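Local coordinates for DsrH (Allochromatium vinosum, PDB 2HY5), which forms a hetero-hexamer with DsrE and DsrF and probably takes part in sulfur transfer during intracellular sulfur oxidation, at residues I3-N8 with A28-E34; V7-F12 with D35-A39; L21-T25 with A53-L57; L59-D65 with G79-Y85. One frame throughout, in Å; residues are numbered along the deposited sequence.

Contact 1 of 4, residues I3-N8 with A28-E34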
# COMPACT_ATOMS: atom_id res chain seq x y z
N ILE C 3 -1.37 -25.67 6.91
CA ILE C 3 -1.71 -24.36 6.37
C ILE C 3 -0.69 -23.94 5.33
O ILE C 3 0.51 -24.19 5.49
CB ILE C 3 -1.70 -23.26 7.46
CG1 ILE C 3 -2.75 -23.58 8.53
CG2 ILE C 3 -1.96 -21.89 6.84
CD1 ILE C 3 -2.71 -22.61 9.70
N LEU C 4 -1.16 -23.30 4.27
CA LEU C 4 -0.26 -22.76 3.26
C LEU C 4 -0.28 -21.27 3.53
O LEU C 4 -1.32 -20.62 3.39
CB LEU C 4 -0.76 -23.00 1.83
CG LEU C 4 -0.00 -22.13 0.81
CD1 LEU C 4 1.44 -22.61 0.70
CD2 LEU C 4 -0.69 -22.17 -0.54
N HIS C 5 0.86 -20.73 3.96
CA HIS C 5 0.96 -19.30 4.22
C HIS C 5 1.49 -18.64 2.96
O HIS C 5 2.40 -19.16 2.32
CB HIS C 5 1.96 -19.05 5.36
CG HIS C 5 1.60 -19.71 6.65
ND1 HIS C 5 0.81 -19.11 7.60
CD2 HIS C 5 1.91 -20.93 7.14
CE1 HIS C 5 0.65 -19.92 8.63
NE2 HIS C 5 1.31 -21.04 8.37
N THR C 6 0.91 -17.50 2.59
CA THR C 6 1.40 -16.79 1.42
C THR C 6 1.98 -15.46 1.87
O THR C 6 1.40 -14.77 2.71
CB THR C 6 0.28 -16.54 0.38
OG1 THR C 6 -0.75 -15.73 0.95
CG2 THR C 6 -0.31 -17.86 -0.10
N VAL C 7 3.14 -15.11 1.34
CA VAL C 7 3.81 -13.86 1.68
C VAL C 7 4.15 -13.15 0.38
O VAL C 7 4.91 -13.68 -0.43
CB VAL C 7 5.12 -14.11 2.47
CG1 VAL C 7 5.82 -12.80 2.77
CG2 VAL C 7 4.80 -14.85 3.77
N ASN C 8 3.59 -11.96 0.18
CA ASN C 8 3.83 -11.23 -1.07
C ASN C 8 4.61 -9.94 -0.94
O ASN C 8 4.76 -9.22 -1.92
CB ASN C 8 2.50 -10.93 -1.76
CG ASN C 8 1.67 -9.90 -1.01
OD1 ASN C 8 0.84 -9.21 -1.59
ND2 ASN C 8 1.89 -9.81 0.30
N ALA C 28 3.96 -26.95 8.09
CA ALA C 28 3.26 -25.97 7.27
C ALA C 28 4.08 -25.59 6.05
O ALA C 28 5.29 -25.84 5.99
CB ALA C 28 2.95 -24.72 8.10
N SER C 29 3.43 -24.98 5.07
CA SER C 29 4.11 -24.56 3.86
C SER C 29 4.02 -23.04 3.74
O SER C 29 3.06 -22.43 4.19
CB SER C 29 3.49 -25.21 2.63
OG SER C 29 3.68 -26.62 2.66
N VAL C 30 5.04 -22.45 3.13
CA VAL C 30 5.07 -21.01 2.93
C VAL C 30 5.44 -20.74 1.48
O VAL C 30 6.41 -21.29 0.95
CB VAL C 30 6.13 -20.34 3.84
CG1 VAL C 30 6.14 -18.84 3.59
CG2 VAL C 30 5.83 -20.62 5.30
N LEU C 31 4.63 -19.91 0.82
CA LEU C 31 4.89 -19.55 -0.57
C LEU C 31 5.21 -18.08 -0.66
O LEU C 31 4.44 -17.23 -0.19
CB LEU C 31 3.69 -19.85 -1.46
CG LEU C 31 3.87 -19.31 -2.89
CD1 LEU C 31 4.95 -20.10 -3.62
CD2 LEU C 31 2.56 -19.39 -3.64
N LEU C 32 6.34 -17.78 -1.29
CA LEU C 32 6.78 -16.42 -1.49
C LEU C 32 6.45 -16.05 -2.93
O LEU C 32 6.88 -16.73 -3.86
CB LEU C 32 8.29 -16.34 -1.28
CG LEU C 32 8.80 -16.84 0.08
CD1 LEU C 32 10.33 -16.93 0.05
CD2 LEU C 32 8.32 -15.90 1.18
N PHE C 33 5.68 -14.98 -3.11
CA PHE C 33 5.36 -14.55 -4.47
C PHE C 33 5.36 -13.03 -4.51
O PHE C 33 5.44 -12.38 -3.47
CB PHE C 33 4.06 -15.19 -4.98
CG PHE C 33 2.80 -14.67 -4.34
CD1 PHE C 33 2.57 -14.82 -2.97
CD2 PHE C 33 1.80 -14.09 -5.12
CE1 PHE C 33 1.37 -14.40 -2.40
CE2 PHE C 33 0.60 -13.67 -4.56
CZ PHE C 33 0.38 -13.83 -3.19
N GLU C 34 5.30 -12.46 -5.71
CA GLU C 34 5.37 -11.01 -5.86
C GLU C 34 6.69 -10.56 -5.23
O GLU C 34 7.72 -11.20 -5.44
CB GLU C 34 4.17 -10.33 -5.20
CG GLU C 34 2.87 -10.56 -5.97
CD GLU C 34 1.68 -9.80 -5.38
OE1 GLU C 34 1.90 -8.80 -4.68
OE2 GLU C 34 0.53 -10.21 -5.65
O HOH W 1 4.09 -7.30 -3.66

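Contact 2 of 4, residues V7-F12 with D35-A39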
# COMPACT_ATOMS: atom_id res chain seq x y z
N VAL C 7 3.14 -15.11 1.34
CA VAL C 7 3.81 -13.86 1.68
C VAL C 7 4.15 -13.15 0.38
O VAL C 7 4.91 -13.68 -0.43
CB VAL C 7 5.12 -14.11 2.47
CG1 VAL C 7 5.82 -12.80 2.77
CG2 VAL C 7 4.80 -14.85 3.77
N ASN C 8 3.59 -11.96 0.18
CA ASN C 8 3.83 -11.23 -1.07
C ASN C 8 4.61 -9.94 -0.94
O ASN C 8 4.76 -9.22 -1.92
CB ASN C 8 2.50 -10.93 -1.76
CG ASN C 8 1.67 -9.90 -1.01
OD1 ASN C 8 0.84 -9.21 -1.59
ND2 ASN C 8 1.89 -9.81 0.30
N LYS C 9 5.10 -9.64 0.26
CA LYS C 9 5.84 -8.40 0.49
C LYS C 9 7.31 -8.64 0.79
O LYS C 9 7.67 -9.65 1.40
CB LYS C 9 5.19 -7.62 1.63
CG LYS C 9 4.30 -6.48 1.19
CD LYS C 9 3.35 -6.89 0.08
CE LYS C 9 2.53 -5.72 -0.42
NZ LYS C 9 3.33 -4.63 -1.03
N SER C 10 8.14 -7.70 0.37
CA SER C 10 9.58 -7.77 0.59
C SER C 10 9.90 -7.85 2.08
O SER C 10 9.30 -7.13 2.89
CB SER C 10 10.26 -6.54 -0.00
OG SER C 10 11.58 -6.41 0.47
N PRO C 11 10.84 -8.72 2.46
CA PRO C 11 11.23 -8.88 3.87
C PRO C 11 12.04 -7.68 4.35
O PRO C 11 12.26 -7.51 5.55
CB PRO C 11 12.04 -10.17 3.85
CG PRO C 11 12.69 -10.12 2.50
CD PRO C 11 11.55 -9.69 1.61
N PHE C 12 12.49 -6.85 3.41
CA PHE C 12 13.27 -5.67 3.75
C PHE C 12 12.34 -4.47 3.85
O PHE C 12 12.68 -3.45 4.46
CB PHE C 12 14.33 -5.42 2.69
CG PHE C 12 15.08 -6.65 2.27
CD1 PHE C 12 14.89 -7.20 1.00
CD2 PHE C 12 15.94 -7.30 3.15
CE1 PHE C 12 15.55 -8.37 0.62
CE2 PHE C 12 16.60 -8.47 2.78
CZ PHE C 12 16.41 -9.00 1.52
N ASP C 35 6.66 -9.48 -4.46
CA ASP C 35 7.87 -8.97 -3.82
C ASP C 35 8.41 -9.87 -2.70
O ASP C 35 9.53 -9.67 -2.22
CB ASP C 35 7.62 -7.56 -3.29
CG ASP C 35 7.51 -6.52 -4.40
OD1 ASP C 35 7.16 -5.36 -4.09
OD2 ASP C 35 7.77 -6.85 -5.58
N GLY C 36 7.62 -10.86 -2.28
CA GLY C 36 8.08 -11.76 -1.24
C GLY C 36 9.25 -12.61 -1.73
O GLY C 36 10.01 -13.16 -0.93
N ILE C 37 9.39 -12.70 -3.05
CA ILE C 37 10.44 -13.47 -3.72
C ILE C 37 11.86 -13.14 -3.26
O ILE C 37 12.73 -14.01 -3.20
CB ILE C 37 10.36 -13.25 -5.26
CG1 ILE C 37 9.79 -14.50 -5.92
CG2 ILE C 37 11.71 -12.84 -5.84
CD1 ILE C 37 8.37 -14.76 -5.55
N TYR C 38 12.09 -11.87 -2.93
CA TYR C 38 13.42 -11.45 -2.51
C TYR C 38 13.94 -12.19 -1.28
O TYR C 38 15.14 -12.35 -1.10
CB TYR C 38 13.42 -9.94 -2.28
CG TYR C 38 13.13 -9.15 -3.54
CD1 TYR C 38 11.99 -8.35 -3.64
CD2 TYR C 38 14.00 -9.20 -4.62
CE1 TYR C 38 11.73 -7.62 -4.80
CE2 TYR C 38 13.76 -8.47 -5.78
CZ TYR C 38 12.61 -7.68 -5.86
OH TYR C 38 12.36 -6.93 -6.99
N ALA C 39 13.02 -12.65 -0.43
CA ALA C 39 13.41 -13.37 0.77
C ALA C 39 14.02 -14.73 0.44
O ALA C 39 14.75 -15.30 1.25
CB ALA C 39 12.20 -13.55 1.68
O HOH W 2 4.55 -4.85 -3.43

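Contact 3 of 4, residues L21-T25 with A53-L57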
# COMPACT_ATOMS: atom_id res chain seq x y z
N LEU C 21 6.92 -16.49 9.64
CA LEU C 21 7.87 -17.48 10.13
C LEU C 21 7.75 -17.73 11.63
O LEU C 21 8.12 -18.80 12.12
CB LEU C 21 9.30 -17.07 9.78
CG LEU C 21 9.61 -16.97 8.28
CD1 LEU C 21 11.08 -16.66 8.08
CD2 LEU C 21 9.24 -18.28 7.58
N LYS C 22 7.24 -16.74 12.36
CA LYS C 22 7.07 -16.88 13.80
C LYS C 22 5.86 -17.74 14.16
O LYS C 22 5.90 -18.53 15.10
CB LYS C 22 6.91 -15.51 14.46
CG LYS C 22 6.50 -15.59 15.92
CD LYS C 22 6.39 -14.23 16.57
CE LYS C 22 5.91 -14.36 18.01
NZ LYS C 22 5.85 -13.06 18.73
N PHE C 23 4.78 -17.59 13.40
CA PHE C 23 3.56 -18.34 13.70
C PHE C 23 3.33 -19.63 12.92
O PHE C 23 2.51 -20.45 13.32
CB PHE C 23 2.34 -17.42 13.54
CG PHE C 23 2.32 -16.28 14.53
CD1 PHE C 23 2.76 -15.01 14.16
CD2 PHE C 23 1.87 -16.48 15.83
CE1 PHE C 23 2.77 -13.97 15.08
CE2 PHE C 23 1.88 -15.45 16.76
CZ PHE C 23 2.32 -14.19 16.38
N ALA C 24 4.04 -19.81 11.81
CA ALA C 24 3.89 -21.03 11.02
C ALA C 24 4.40 -22.19 11.87
O ALA C 24 5.44 -22.08 12.51
CB ALA C 24 4.69 -20.93 9.74
N THR C 25 3.67 -23.31 11.87
CA THR C 25 4.08 -24.46 12.66
C THR C 25 4.67 -25.60 11.84
O THR C 25 4.53 -25.63 10.61
CB THR C 25 2.90 -25.01 13.49
OG1 THR C 25 1.82 -25.35 12.63
CG2 THR C 25 2.44 -23.97 14.50
N ALA C 53 14.17 -21.51 9.04
CA ALA C 53 12.78 -21.90 8.82
C ALA C 53 12.67 -23.21 8.03
O ALA C 53 11.76 -24.00 8.26
CB ALA C 53 12.04 -20.79 8.08
N LEU C 54 13.61 -23.42 7.11
CA LEU C 54 13.61 -24.64 6.31
C LEU C 54 13.68 -25.87 7.20
O LEU C 54 13.36 -26.98 6.78
CB LEU C 54 14.80 -24.63 5.34
CG LEU C 54 14.68 -23.70 4.14
CD1 LEU C 54 16.00 -23.62 3.40
CD2 LEU C 54 13.58 -24.21 3.22
N GLY C 55 14.11 -25.66 8.44
CA GLY C 55 14.22 -26.76 9.39
C GLY C 55 12.89 -27.34 9.83
O GLY C 55 12.84 -28.50 10.23
N LYS C 56 11.82 -26.56 9.75
CA LYS C 56 10.52 -27.08 10.16
C LYS C 56 9.39 -26.82 9.18
O LYS C 56 8.31 -27.40 9.29
CB LYS C 56 10.13 -26.53 11.55
CG LYS C 56 9.55 -25.12 11.58
CD LYS C 56 10.54 -24.06 11.14
CE LYS C 56 10.21 -22.71 11.77
NZ LYS C 56 8.78 -22.33 11.62
N LEU C 57 9.64 -25.94 8.21
CA LEU C 57 8.63 -25.60 7.21
C LEU C 57 9.08 -25.95 5.80
O LEU C 57 10.27 -26.10 5.55
CB LEU C 57 8.35 -24.09 7.24
CG LEU C 57 8.00 -23.41 8.56
CD1 LEU C 57 7.95 -21.90 8.34
CD2 LEU C 57 6.66 -23.94 9.08
O HOH W 3 7.66 -20.81 13.84

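Contact 4 of 4, residues L59-D65 with G79-Y85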
# COMPACT_ATOMS: atom_id res chain seq x y z
N LEU C 59 9.33 -24.48 2.24
CA LEU C 59 9.29 -23.17 1.60
C LEU C 59 9.27 -23.28 0.08
O LEU C 59 9.97 -24.11 -0.51
CB LEU C 59 10.51 -22.34 2.02
CG LEU C 59 10.79 -22.14 3.51
CD1 LEU C 59 11.99 -21.21 3.67
CD2 LEU C 59 9.56 -21.57 4.20
N TYR C 60 8.45 -22.43 -0.54
CA TYR C 60 8.31 -22.40 -1.99
C TYR C 60 8.41 -20.96 -2.46
O TYR C 60 8.08 -20.04 -1.71
CB TYR C 60 6.95 -22.95 -2.42
CG TYR C 60 6.67 -24.35 -1.96
CD1 TYR C 60 6.27 -24.62 -0.65
CD2 TYR C 60 6.84 -25.43 -2.83
CE1 TYR C 60 6.04 -25.92 -0.22
CE2 TYR C 60 6.61 -26.74 -2.41
CZ TYR C 60 6.22 -26.98 -1.10
OH TYR C 60 6.02 -28.27 -0.68
N VAL C 61 8.86 -20.77 -3.69
CA VAL C 61 8.97 -19.43 -4.26
C VAL C 61 8.38 -19.49 -5.66
O VAL C 61 8.58 -20.46 -6.38
CB VAL C 61 10.45 -18.97 -4.30
CG1 VAL C 61 11.28 -19.89 -5.19
CG2 VAL C 61 10.54 -17.54 -4.79
N LEU C 62 7.65 -18.45 -6.05
CA LEU C 62 7.03 -18.42 -7.37
C LEU C 62 8.03 -18.03 -8.46
O LEU C 62 8.48 -16.88 -8.52
CB LEU C 62 5.82 -17.47 -7.37
CG LEU C 62 4.91 -17.52 -8.60
CD1 LEU C 62 4.27 -18.90 -8.74
CD2 LEU C 62 3.85 -16.45 -8.46
N GLY C 63 8.36 -19.00 -9.31
CA GLY C 63 9.32 -18.78 -10.38
C GLY C 63 9.04 -17.59 -11.28
O GLY C 63 9.97 -16.86 -11.62
N PRO C 64 7.79 -17.39 -11.71
CA PRO C 64 7.46 -16.26 -12.58
C PRO C 64 7.85 -14.91 -11.97
O PRO C 64 8.38 -14.04 -12.66
CB PRO C 64 5.96 -16.41 -12.78
CG PRO C 64 5.78 -17.89 -12.79
CD PRO C 64 6.64 -18.32 -11.62
N ASP C 65 7.60 -14.74 -10.67
CA ASP C 65 7.96 -13.49 -10.01
C ASP C 65 9.48 -13.40 -9.83
O ASP C 65 10.06 -12.32 -9.93
CB ASP C 65 7.24 -13.35 -8.66
CG ASP C 65 5.82 -12.81 -8.81
OD1 ASP C 65 5.64 -11.82 -9.56
OD2 ASP C 65 4.88 -13.36 -8.19
N GLY C 79 16.89 -25.51 -0.97
CA GLY C 79 15.87 -26.03 -0.08
C GLY C 79 14.51 -25.44 -0.39
O GLY C 79 13.48 -26.05 -0.12
N ILE C 80 14.52 -24.23 -0.94
CA ILE C 80 13.27 -23.56 -1.31
C ILE C 80 12.92 -24.05 -2.71
O ILE C 80 13.69 -23.87 -3.65
CB ILE C 80 13.44 -22.04 -1.34
CG1 ILE C 80 13.88 -21.54 0.04
CG2 ILE C 80 12.12 -21.38 -1.73
CD1 ILE C 80 14.03 -20.03 0.13
N SER C 81 11.75 -24.68 -2.84
CA SER C 81 11.31 -25.22 -4.12
C SER C 81 10.70 -24.13 -4.98
O SER C 81 9.86 -23.37 -4.51
CB SER C 81 10.26 -26.31 -3.89
OG SER C 81 10.77 -27.37 -3.12
N VAL C 82 11.12 -24.07 -6.24
CA VAL C 82 10.59 -23.08 -7.18
C VAL C 82 9.38 -23.70 -7.87
O VAL C 82 9.46 -24.80 -8.41
CB VAL C 82 11.64 -22.69 -8.23
CG1 VAL C 82 11.09 -21.63 -9.17
CG2 VAL C 82 12.90 -22.18 -7.53
N VAL C 83 8.25 -22.98 -7.85
CA VAL C 83 7.02 -23.45 -8.47
C VAL C 83 6.45 -22.39 -9.43
O VAL C 83 6.82 -21.22 -9.36
CB VAL C 83 5.95 -23.75 -7.41
CG1 VAL C 83 6.45 -24.81 -6.44
CG2 VAL C 83 5.58 -22.47 -6.66
N ASP C 84 5.57 -22.81 -10.33
CA ASP C 84 4.94 -21.86 -11.24
C ASP C 84 3.52 -21.66 -10.73
O ASP C 84 3.17 -22.14 -9.66
CB ASP C 84 4.93 -22.37 -12.69
CG ASP C 84 4.40 -23.78 -12.81
OD1 ASP C 84 3.65 -24.22 -11.91
OD2 ASP C 84 4.74 -24.44 -13.81
N TYR C 85 2.69 -20.95 -11.48
CA TYR C 85 1.32 -20.72 -11.01
C TYR C 85 0.54 -22.02 -10.83
O TYR C 85 -0.28 -22.13 -9.91
CB TYR C 85 0.58 -19.76 -11.95
CG TYR C 85 0.96 -18.31 -11.72
CD1 TYR C 85 1.76 -17.62 -12.63
CD2 TYR C 85 0.53 -17.63 -10.58
CE1 TYR C 85 2.12 -16.29 -12.41
CE2 TYR C 85 0.88 -16.30 -10.35
CZ TYR C 85 1.68 -15.64 -11.27
OH TYR C 85 2.03 -14.32 -11.04
O HOH W 4 11.44 -26.37 1.74
O HOH W 5 9.97 -27.05 -0.56
O HOH W 6 2.20 -13.44 -8.67

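Contact 1 of 4, residues I3-N8 with A28-E34
Five backbone hydrogen bonds zip strand 3-7 to strand 29-32: Ser29 N to Ile3 O (3.1 Å), His5 N to Ser29 O (2.8 Å), Leu31 N to His5 O (2.8 Å), Val7 N to Leu31 O (2.9 Å) and Phe33 N to Val7 O (3.1 Å). His5 and Val7, like Ser29 and Leu31, each bond two different residues opposite through N and O, the signature of parallel pairing. Beyond the last bond, a water donates to Asn8 O (2.7 Å) and Glu34 OE1 (2.8 Å), while Glu34 OE2 bonds Ser19 of the DsrE chain. On one face Leu4 CD1 touches Leu31 CB (4.2 Å), and Asn8 CB makes a CH-pi contact with the Phe33 ring, 4.0 Å from its centroid. On the other, Val7 CG2 meets Val30 CG1 (4.2 Å) and Val7 CB meets Leu32 CD2 (3.9 Å); Val7 and Val30 also touch helix 16-23. His5 ND1 pairs with Trp101 NE1. Backbone polarity is thus satisfied within the sheet, and polar Asn8 and Glu34 gather at the C-terminal strand ends beside DsrE.

Contact 2 of 4, residues V7-F12 with D35-A39
At the C-terminal edge of the parallel sheet, where the loops of an alpha/beta fold gather, the loop after strand 3-7 packs against the 3-10 turn that follows strand 29-32. The backbones come close at Asn8 and Gly36, whose CA atoms are 4.3 Å apart. Glycine fits here because a CB at Gly36 would clash with Val7 O; its CA instead makes a C-H...O contact with Lys9 O at 3.4 Å, mirrored by Ser10 CA to Asp35 O, also 3.4 Å. One water joins the two loops, accepting from Lys9 NZ (2.7 Å) and donating to Asp35 OD1 (2.7 Å), while Asp35 OD2 forms a salt bridge with Arg69. Ser10 OG accepts from Phe12 N at 3.1 Å, an ST turn, and also bonds Asp46 of the DsrF chain. Past this turn the contact is apolar: Pro11 CG lies 3.6 Å from Ala39 CB, and Phe12 CE1 is 3.9 Å from Tyr38 CB. The Tyr38 ring stacks on Tyr49 of the DsrF chain. Val7 leans on helix 16-23, Ile37 reaches strand 58-62 and helix 63-68, and the paired loops between them border the subunit interface.

Contact 3 of 4, residues L21-T25 with A53-L57
Ala53, the last residue of helix 47-53, aims its CB at the end of helix 16-23 and meets Leu21 CD2 at 3.8 Å. From there the chain curls through Leu54 and Gly55, and Ala53 O accepts from both Lys56 N (3.0 Å) and Leu57 N (2.9 Å), a compact turn that brings the next two side chains round to face segment 21-25. Lys56 stretches its amine over the end of helix 16-23: a water accepts from Lys56 NZ (2.9 Å) and lies within hydrogen-bonding reach of Leu21 O (2.7 Å) and Ala24 O (2.9 Å), one carbonyl in the last turn of the helix and one just past its end. A positive charge beside such carbonyls is electrostatically favourable. Leu57 then supplies the apolar side of the contact. Its CD1 lies 3.9 Å from Leu21 CD2, its CD2 is 3.7 Å from Ala24 CB, and the same CD2 approaches Thr25 O to 3.1 Å, a tight fit. Thr25 turns its own side chain away, where its OG1 bonds Asn128 of the DsrF chain; Lys22, also facing away, forms a salt bridge with Asp85 of the DsrF chain. The buried area is modest, 246 Å² over both sides. Here the ends of two helices meet where each chain segment turns back toward the parallel sheet, the helix-to-strand return of successive beta-alpha-beta units in an alpha/beta fold.

Contact 4 of 4, residues L59-D65 with G79-Y85
Four backbone hydrogen bonds join strand 58-62 and the residue after it to strand 81-83: Ser81 N to Leu59 O (3.0 Å), Val61 N to Ser81 O (2.9 Å), Val83 N to Val61 O (2.9 Å) and Gly63 N to Val83 O (2.7 Å). The last uses the first turn of helix 63-68. Water serves the ends: one accepts from Leu59 N (2.9 Å) and donates to Gly79 O (2.8 Å), another links Leu59 O (2.9 Å) with Ser81 OG (2.7 Å), and a third bridges Asp65 OD2 (2.7 Å) and Tyr85 OH (2.5 Å). Asp65 OD2 also takes Glu34 N, and Asp65 OD1 pairs with Arg69; Asp84, an N-cap, bonds Gly87 N through OD1. Val61 CG1 packs on Ile80 CG2 (3.9 Å) and Val82 CG2 (3.7 Å), whereas Leu62 CD2 reaches Tyr85 CE2 (3.5 Å) and Leu62 CD1 sits over the ring face. With helix 63-68 as its connection, the parallel pair forms a beta-alpha-beta unit at the sheet's edge within this chain.

In the fold
From the N terminus, strand 3-7 leads through helix 16-23 to strand 29-32, and contact 1 closes this first beta-alpha-beta unit in the middle of the sheet. Contact 2 starts from the same stretch, sharing Val7 and Asn8, and joins the loops following those two strands. Contact 3 crosses both, since its first segment falls between theirs and its second comes later; it ties the end of helix 16-23 to the turn before strand 58-62. Contact 4 follows in series, adding strand 81-83 beyond 58-62. Val30 O to Tyr60 N (2.8 Å) connects contacts 1 and 4 within the sheet, Ile37 bridges contacts 2 and 4, and Leu54 brings contact 3 against Leu59 and Ile80.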